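PDB 5YHH: uncharacterized conserved protein YiiM from Geobacillus stearothermophilus, which is a MOSC-domain protein linked to hydroxylaminopurine resistance, which probably binds a molybdenum cofactor at a putative catalytic site. Local coordinates for residues E78-G90 and L128-I141. Numbering follows the deposited sequence.
Sequences ERYGRPFTAGAFG and LAFKHQLPDLPKAI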
ATOM      1  N   GLU A  78       9.095  -2.143 -18.784  1.00 30.25           N
ATOM      2  CA  GLU A  78       8.803  -2.854 -20.038  1.00 32.48           C
ATOM      3  C   GLU A  78       7.586  -2.265 -20.745  1.00 32.65           C
ATOM      4  O   GLU A  78       7.568  -2.121 -21.971  1.00 31.80           O
ATOM      5  CB  GLU A  78       8.580  -4.318 -19.730  1.00 33.45           C
ATOM      6  CG  GLU A  78       9.890  -5.014 -19.353  1.00 37.36           C
ATOM      7  CD  GLU A  78       9.691  -6.398 -18.792  1.00 41.75           C
ATOM      8  OE1 GLU A  78       8.540  -6.763 -18.471  1.00 47.06           O
ATOM      9  OE2 GLU A  78      10.696  -7.115 -18.660  1.00 48.00           O
ATOM     10  N   ARG A  79       6.559  -1.929 -19.983  1.00 30.91           N
ATOM     11  CA  ARG A  79       5.363  -1.322 -20.610  1.00 31.70           C
ATOM     12  C   ARG A  79       5.630   0.065 -21.164  1.00 31.11           C
ATOM     13  O   ARG A  79       5.161   0.389 -22.263  1.00 30.53           O
ATOM     14  CB  ARG A  79       4.194  -1.217 -19.633  1.00 31.72           C
ATOM     15  CG  ARG A  79       2.984  -0.568 -20.315  1.00 36.23           C
ATOM     16  CD  ARG A  79       1.888  -0.066 -19.428  1.00 40.68           C
ATOM     17  NE  ARG A  79       0.819  -1.035 -19.251  1.00 43.62           N
ATOM     18  CZ  ARG A  79      -0.483  -0.884 -19.472  1.00 43.06           C
ATOM     19  NH1 ARG A  79      -1.054   0.215 -19.961  1.00 45.72           N
ATOM     20  NH2 ARG A  79      -1.258  -1.908 -19.174  1.00 47.16           N
ATOM     21  N   TYR A  80       6.331   0.909 -20.415  1.00 29.83           N
ATOM     22  CA  TYR A  80       6.462   2.318 -20.817  1.00 31.81           C
ATOM     23  C   TYR A  80       7.817   2.745 -21.379  1.00 33.65           C
ATOM     24  O   TYR A  80       7.947   3.892 -21.854  1.00 35.54           O
ATOM     25  CB  TYR A  80       6.075   3.259 -19.669  1.00 30.47           C
ATOM     26  CG  TYR A  80       4.629   3.170 -19.296  1.00 30.43           C
ATOM     27  CD1 TYR A  80       3.635   3.668 -20.152  1.00 31.83           C
ATOM     28  CD2 TYR A  80       4.241   2.606 -18.091  1.00 28.99           C
ATOM     29  CE1 TYR A  80       2.284   3.591 -19.799  1.00 33.79           C
ATOM     30  CE2 TYR A  80       2.900   2.522 -17.744  1.00 30.25           C
ATOM     31  CZ  TYR A  80       1.933   3.028 -18.582  1.00 30.30           C
ATOM     32  OH  TYR A  80       0.607   2.916 -18.210  1.00 30.61           O
ATOM     33  N   GLY A  81       8.800   1.851 -21.374  1.00 33.79           N
ATOM     34  CA  GLY A  81      10.105   2.156 -21.965  1.00 34.94           C
ATOM     35  C   GLY A  81      10.892   3.265 -21.256  1.00 34.43           C
ATOM     36  O   GLY A  81      11.569   4.084 -21.878  1.00 34.86           O
ATOM     37  N   ARG A  82      10.831   3.292 -19.943  1.00 32.59           N
ATOM     38  CA  ARG A  82      11.536   4.308 -19.180  1.00 32.77           C
ATOM     39  C   ARG A  82      11.758   3.736 -17.780  1.00 30.70           C
ATOM     40  O   ARG A  82      11.057   2.797 -17.398  1.00 29.62           O
ATOM     41  CB  ARG A  82      10.678   5.569 -19.106  1.00 32.90           C
ATOM     42  CG  ARG A  82       9.490   5.386 -18.201  1.00 34.77           C
ATOM     43  CD  ARG A  82       8.768   6.686 -17.937  1.00 38.07           C
ATOM     44  NE  ARG A  82       8.043   7.150 -19.120  1.00 38.99           N
ATOM     45  CZ  ARG A  82       7.193   8.182 -19.103  1.00 40.45           C
ATOM     46  NH1 ARG A  82       7.004   8.886 -17.975  1.00 36.53           N
ATOM     47  NH2 ARG A  82       6.555   8.523 -20.212  1.00 39.47           N
ATOM     48  N   PRO A  83      12.694   4.315 -17.008  1.00 30.45           N
ATOM     49  CA  PRO A  83      12.963   3.745 -15.682  1.00 29.20           C
ATOM     50  C   PRO A  83      11.869   3.967 -14.650  1.00 28.11           C
ATOM     51  O   PRO A  83      11.213   5.021 -14.678  1.00 26.50           O
ATOM     52  CB  PRO A  83      14.237   4.470 -15.201  1.00 29.92           C
ATOM     53  CG  PRO A  83      14.698   5.308 -16.319  1.00 32.83           C
ATOM     54  CD  PRO A  83      13.661   5.356 -17.400  1.00 30.90           C
ATOM     55  N   PHE A  84      11.716   3.004 -13.734  1.00 26.34           N
ATOM     56  CA  PHE A  84      10.907   3.181 -12.525  1.00 25.26           C
ATOM     57  C   PHE A  84      11.716   2.611 -11.385  1.00 25.95           C
ATOM     58  O   PHE A  84      12.039   1.405 -11.396  1.00 26.50           O
ATOM     59  CB  PHE A  84       9.576   2.439 -12.635  1.00 25.52           C
ATOM     60  CG  PHE A  84       8.576   3.074 -13.608  1.00 25.10           C
ATOM     61  CD1 PHE A  84       8.692   2.908 -14.960  1.00 28.03           C
ATOM     62  CD2 PHE A  84       7.483   3.762 -13.134  1.00 26.57           C
ATOM     63  CE1 PHE A  84       7.796   3.465 -15.822  1.00 29.31           C
ATOM     64  CE2 PHE A  84       6.578   4.333 -14.025  1.00 30.26           C
ATOM     65  CZ  PHE A  84       6.732   4.178 -15.351  1.00 27.79           C
ATOM     66  N   THR A  85      12.126   3.480 -10.453  1.00 25.21           N
ATOM     67  CA  THR A  85      12.964   3.097  -9.320  1.00 25.57           C
ATOM     68  C   THR A  85      12.250   3.578  -8.062  1.00 24.83           C
ATOM     69  O   THR A  85      11.143   4.163  -8.117  1.00 21.79           O
ATOM     70  CB  THR A  85      14.387   3.704  -9.465  1.00 27.08           C
ATOM     71  OG1 THR A  85      14.260   5.127  -9.592  1.00 26.06           O
ATOM     72  CG2 THR A  85      15.077   3.163 -10.742  1.00 28.48           C
ATOM     73  N   ALA A  86      12.869   3.300  -6.935  1.00 24.16           N
ATOM     74  CA  ALA A  86      12.260   3.493  -5.654  1.00 24.35           C
ATOM     75  C   ALA A  86      11.669   4.895  -5.523  1.00 24.02           C
ATOM     76  O   ALA A  86      12.302   5.897  -5.837  1.00 24.35           O
ATOM     77  CB  ALA A  86      13.319   3.181  -4.522  1.00 25.12           C
ATOM     78  N   GLY A  87      10.417   4.959  -5.096  1.00 23.78           N
ATOM     79  CA  GLY A  87       9.714   6.240  -4.929  1.00 24.95           C
ATOM     80  C   GLY A  87       8.788   6.565  -6.102  1.00 25.33           C
ATOM     81  O   GLY A  87       7.953   7.474  -6.045  1.00 25.63           O
ATOM     82  N   ALA A  88       8.900   5.782  -7.157  1.00 25.07           N
ATOM     83  CA  ALA A  88       8.180   6.055  -8.396  1.00 25.59           C
ATOM     84  C   ALA A  88       6.653   6.035  -8.198  1.00 26.07           C
ATOM     85  O   ALA A  88       5.927   6.737  -8.917  1.00 26.53           O
ATOM     86  CB  ALA A  88       8.640   5.046  -9.487  1.00 25.42           C
ATOM     87  N   PHE A  89       6.152   5.237  -7.246  1.00 24.98           N
ATOM     88  CA  PHE A  89       4.691   5.199  -6.971  1.00 25.11           C
ATOM     89  C   PHE A  89       4.252   5.985  -5.763  1.00 25.38           C
ATOM     90  O   PHE A  89       3.104   5.872  -5.291  1.00 25.31           O
ATOM     91  CB  PHE A  89       4.154   3.758  -6.967  1.00 25.38           C
ATOM     92  CG  PHE A  89       4.050   3.188  -8.374  1.00 27.65           C
ATOM     93  CD1 PHE A  89       5.145   3.157  -9.197  1.00 32.28           C
ATOM     94  CD2 PHE A  89       2.839   2.771  -8.886  1.00 28.75           C
ATOM     95  CE1 PHE A  89       5.017   2.724 -10.528  1.00 34.10           C
ATOM     96  CE2 PHE A  89       2.742   2.315 -10.206  1.00 30.51           C
ATOM     97  CZ  PHE A  89       3.817   2.302 -10.999  1.00 30.67           C
ATOM     98  N   GLY A  90       5.138   6.876  -5.331  1.00 25.76           N
ATOM     99  CA  GLY A  90       4.891   7.723  -4.185  1.00 26.00           C
ATOM    100  C   GLY A  90       4.920   6.931  -2.904  1.00 25.41           C
ATOM    101  O   GLY A  90       4.442   7.406  -1.897  1.00 26.13           O
ATOM    102  N   LEU A 128      -0.509  10.274  -9.412  1.00 27.52           N
ATOM    103  CA  LEU A 128       0.466   9.348 -10.026  1.00 28.32           C
ATOM    104  C   LEU A 128       0.545   9.522 -11.561  1.00 27.95           C
ATOM    105  O   LEU A 128       1.639   9.559 -12.166  1.00 28.30           O
ATOM    106  CB  LEU A 128       0.093   7.940  -9.558  1.00 28.23           C
ATOM    107  CG  LEU A 128       1.027   6.774  -9.751  1.00 33.00           C
ATOM    108  CD1 LEU A 128       2.348   7.040  -9.009  1.00 32.94           C
ATOM    109  CD2 LEU A 128       0.260   5.511  -9.297  1.00 34.24           C
ATOM    110  N   ALA A 129      -0.615   9.698 -12.198  1.00 27.72           N
ATOM    111  CA  ALA A 129      -0.705   9.997 -13.598  1.00 27.33           C
ATOM    112  C   ALA A 129       0.029  11.302 -13.949  1.00 27.76           C
ATOM    113  O   ALA A 129       0.770  11.360 -14.968  1.00 27.66           O
ATOM    114  CB  ALA A 129      -2.246  10.065 -14.077  1.00 28.14           C
ATOM    115  N   PHE A 130      -0.154  12.331 -13.124  1.00 26.38           N
ATOM    116  CA  PHE A 130       0.540  13.602 -13.330  1.00 27.88           C
ATOM    117  C   PHE A 130       2.049  13.476 -13.085  1.00 28.75           C
ATOM    118  O   PHE A 130       2.853  14.031 -13.847  1.00 29.49           O
ATOM    119  CB  PHE A 130      -0.072  14.726 -12.484  1.00 28.69           C
ATOM    120  CG  PHE A 130      -1.280  15.341 -13.127  1.00 27.19           C
ATOM    121  CD1 PHE A 130      -1.127  16.280 -14.126  1.00 30.39           C
ATOM    122  CD2 PHE A 130      -2.548  14.915 -12.797  1.00 27.74           C
ATOM    123  CE1 PHE A 130      -2.218  16.807 -14.783  1.00 30.64           C
ATOM    124  CE2 PHE A 130      -3.662  15.457 -13.421  1.00 27.05           C
ATOM    125  CZ  PHE A 130      -3.497  16.397 -14.420  1.00 29.72           C
ATOM    126  N   LYS A 131       2.438  12.718 -12.073  1.00 27.68           N
ATOM    127  CA  LYS A 131       3.867  12.514 -11.802  1.00 28.98           C
ATOM    128  C   LYS A 131       4.633  12.011 -13.019  1.00 28.86           C
ATOM    129  O   LYS A 131       5.718  12.507 -13.339  1.00 30.40           O
ATOM    130  CB  LYS A 131       4.045  11.536 -10.644  1.00 27.13           C
ATOM    131  CG  LYS A 131       5.499  11.336 -10.133  1.00 28.72           C
ATOM    132  CD  LYS A 131       5.454  10.428  -8.934  1.00 29.49           C
ATOM    133  CE  LYS A 131       6.828   9.912  -8.526  1.00 32.49           C
ATOM    134  NZ  LYS A 131       7.807  11.007  -8.296  1.00 33.92           N
ATOM    135  N   HIS A 132       4.078  11.005 -13.677  1.00 28.61           N
ATOM    136  CA  HIS A 132       4.741  10.353 -14.807  1.00 29.49           C
ATOM    137  C   HIS A 132       4.258  10.868 -16.153  1.00 31.47           C
ATOM    138  O   HIS A 132       4.772  10.475 -17.221  1.00 31.83           O
ATOM    139  CB  HIS A 132       4.550   8.846 -14.675  1.00 28.11           C
ATOM    140  CG  HIS A 132       5.208   8.282 -13.462  1.00 26.90           C
ATOM    141  ND1 HIS A 132       6.575   8.253 -13.308  1.00 25.99           N
ATOM    142  CD2 HIS A 132       4.688   7.832 -12.294  1.00 25.98           C
ATOM    143  CE1 HIS A 132       6.877   7.757 -12.116  1.00 25.27           C
ATOM    144  NE2 HIS A 132       5.750   7.471 -11.490  1.00 24.46           N
ATOM    145  N   GLN A 133       3.257  11.749 -16.123  1.00 32.72           N
ATOM    146  CA  GLN A 133       2.614  12.210 -17.352  1.00 34.78           C
ATOM    147  C   GLN A 133       2.152  11.000 -18.185  1.00 33.69           C
ATOM    148  O   GLN A 133       2.430  10.903 -19.383  1.00 31.30           O
ATOM    149  CB  GLN A 133       3.551  13.113 -18.181  1.00 37.49           C
ATOM    150  CG  GLN A 133       3.875  14.479 -17.520  1.00 42.74           C
ATOM    151  CD  GLN A 133       3.710  15.687 -18.478  1.00 52.84           C
ATOM    152  OE1 GLN A 133       3.246  15.562 -19.629  1.00 59.06           O
ATOM    153  NE2 GLN A 133       4.069  16.872 -17.982  1.00 58.73           N
ATOM    154  N   LEU A 134       1.464  10.080 -17.508  1.00 31.27           N
ATOM    155  CA  LEU A 134       0.933   8.879 -18.116  1.00 31.07           C
ATOM    156  C   LEU A 134      -0.547   8.755 -17.779  1.00 30.59           C
ATOM    157  O   LEU A 134      -0.912   8.185 -16.749  1.00 29.98           O
ATOM    158  CB  LEU A 134       1.705   7.659 -17.619  1.00 29.85           C
ATOM    159  CG  LEU A 134       3.143   7.488 -18.145  1.00 30.53           C
ATOM    160  CD1 LEU A 134       3.827   6.321 -17.375  1.00 27.64           C
ATOM    161  CD2 LEU A 134       3.184   7.299 -19.653  1.00 30.92           C
ATOM    162  N   PRO A 135      -1.412   9.313 -18.627  1.00 31.83           N
ATOM    163  CA  PRO A 135      -2.838   9.269 -18.271  1.00 32.34           C
ATOM    164  C   PRO A 135      -3.453   7.877 -18.125  1.00 31.88           C
ATOM    165  O   PRO A 135      -4.501   7.739 -17.482  1.00 29.96           O
ATOM    166  CB  PRO A 135      -3.542  10.018 -19.434  1.00 33.94           C
ATOM    167  CG  PRO A 135      -2.490  10.604 -20.277  1.00 35.72           C
ATOM    168  CD  PRO A 135      -1.142  10.116 -19.841  1.00 33.59           C
ATOM    169  N   ASP A 136      -2.854   6.852 -18.737  1.00 31.70           N
ATOM    170  CA  ASP A 136      -3.454   5.528 -18.633  1.00 32.52           C
ATOM    171  C   ASP A 136      -2.904   4.728 -17.452  1.00 29.91           C
ATOM    172  O   ASP A 136      -3.322   3.602 -17.243  1.00 29.94           O
ATOM    173  CB  ASP A 136      -3.372   4.742 -19.939  1.00 33.49           C
ATOM    174  CG  ASP A 136      -1.996   4.128 -20.178  1.00 36.43           C
ATOM    175  OD1 ASP A 136      -0.990   4.584 -19.600  1.00 35.08           O
ATOM    176  OD2 ASP A 136      -1.921   3.184 -20.986  1.00 44.46           O
ATOM    177  N   LEU A 137      -1.952   5.283 -16.704  1.00 29.41           N
ATOM    178  CA  LEU A 137      -1.347   4.550 -15.581  1.00 28.20           C
ATOM    179  C   LEU A 137      -2.349   4.088 -14.466  1.00 28.14           C
ATOM    180  O   LEU A 137      -2.312   2.933 -14.032  1.00 26.56           O
ATOM    181  CB  LEU A 137      -0.148   5.343 -15.017  1.00 27.66           C
ATOM    182  CG  LEU A 137       0.635   4.733 -13.866  1.00 27.42           C
ATOM    183  CD1 LEU A 137       1.013   3.290 -14.241  1.00 27.67           C
ATOM    184  CD2 LEU A 137       1.850   5.578 -13.475  1.00 24.31           C
ATOM    185  N   PRO A 138      -3.279   4.966 -14.024  1.00 29.59           N
ATOM    186  CA  PRO A 138      -4.238   4.463 -13.027  1.00 29.50           C
ATOM    187  C   PRO A 138      -5.102   3.274 -13.551  1.00 29.98           C
ATOM    188  O   PRO A 138      -5.323   2.286 -12.844  1.00 28.33           O
ATOM    189  CB  PRO A 138      -5.119   5.711 -12.720  1.00 31.60           C
ATOM    190  CG  PRO A 138      -4.213   6.894 -12.983  1.00 31.27           C
ATOM    191  CD  PRO A 138      -3.303   6.439 -14.144  1.00 30.60           C
ATOM    192  N   LYS A 139      -5.571   3.359 -14.792  1.00 30.35           N
ATOM    193  CA  LYS A 139      -6.286   2.262 -15.408  1.00 32.46           C
ATOM    194  C   LYS A 139      -5.421   1.007 -15.462  1.00 31.69           C
ATOM    195  O   LYS A 139      -5.865  -0.068 -15.074  1.00 31.90           O
ATOM    196  CB  LYS A 139      -6.731   2.646 -16.834  1.00 35.12           C
ATOM    197  CG  LYS A 139      -7.528   1.579 -17.554  1.00 39.51           C
ATOM    198  CD  LYS A 139      -7.932   2.084 -18.989  1.00 46.14           C
ATOM    199  CE  LYS A 139      -6.753   1.967 -19.960  1.00 48.63           C
ATOM    200  NZ  LYS A 139      -6.876   2.801 -21.219  1.00 54.89           N
ATOM    201  N   ALA A 140      -4.179   1.145 -15.903  1.00 30.61           N
ATOM    202  CA  ALA A 140      -3.249   0.007 -15.910  1.00 30.48           C
ATOM    203  C   ALA A 140      -3.052  -0.632 -14.534  1.00 29.39           C
ATOM    204  O   ALA A 140      -2.941  -1.852 -14.407  1.00 29.44           O
ATOM    205  CB  ALA A 140      -1.884   0.421 -16.496  1.00 30.34           C
ATOM    206  N   ILE A 141      -2.961   0.191 -13.509  1.00 28.89           N
ATOM    207  CA  ILE A 141      -2.820  -0.345 -12.138  1.00 29.48           C
ATOM    208  C   ILE A 141      -4.063  -1.168 -11.772  1.00 31.36           C
ATOM    209  O   ILE A 141      -3.935  -2.295 -11.311  1.00 31.08           O
ATOM    210  CB  ILE A 141      -2.560   0.776 -11.107  1.00 28.22           C
ATOM    211  CG1 ILE A 141      -1.165   1.372 -11.313  1.00 26.79           C
ATOM    212  CG2 ILE A 141      -2.705   0.247  -9.657  1.00 27.05           C
ATOM    213  CD1 ILE A 141      -0.962   2.722 -10.636  1.00 25.72           C
TER
HETATM  214  O   HOH W   1       0.223   1.657 -21.846  1.00 44.61           O
HETATM  215  O   HOH W   2       8.271   8.798 -15.334  1.00 29.99           O
HETATM  216  O   HOH W   3       4.799  10.666 -20.653  1.00 35.31           O
HETATM  217  O   HOH W   4       9.194  10.253  -6.198  1.00 44.40           O
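Leu134 CD1 rests over the centre of the Tyr80 ring, 3.6 Å from the centroid and 5° off the normal, a CH-pi contact. The two side chains run antiparallel. Arg79 CD lies over the opposite face, toward the rim. The hydroxyl reaches beyond both: Tyr80 OH donates to Asp136 OD1 at 2.7 Å, from above the carboxylate plane. The other oxygen, Asp136 OD2, meets Arg79 NH1 at 3.3 Å in a salt bridge, at the guanidinium edge. A water bridges the same two atoms. Ala140 CB packs on a face of this guanidinium, 3.5 Å from Arg79 CZ.

Arg82 lays its guanidinium over Leu134. The Arg82 side chain bends at chi3 (72°), which brings NH1 to donate to His132 O at 2.8 Å, in the carbonyl plane on a lone pair. His132 comes before Gln133, the C-prime residue of the Schellman motif that ends this helix. The His132 imidazole gives NE2-H to Ala88 O at 2.7 Å; the acceptor lies near the imidazole plane, while NE2 is tilted 25° from the carbonyl plane. His132 ND1 shares a water with Arg82 NH1. Phe84 CE2 stands over the imidazole face, 3.9 Å from His132 CE1, with the two rings oblique. These edge and face contacts would limit imidazole rotation.

The buried Phe89 ring meets Ile141 CD1 at its edge and Leu128 CD2 obliquely. It also stacks on Tyr68 of strand 65-69 and meets Trp76 of helix 71-80. Within the MOSC domain, the contact joins the end of helix 71-80 and the following loop to helices 127-132 and 137-144.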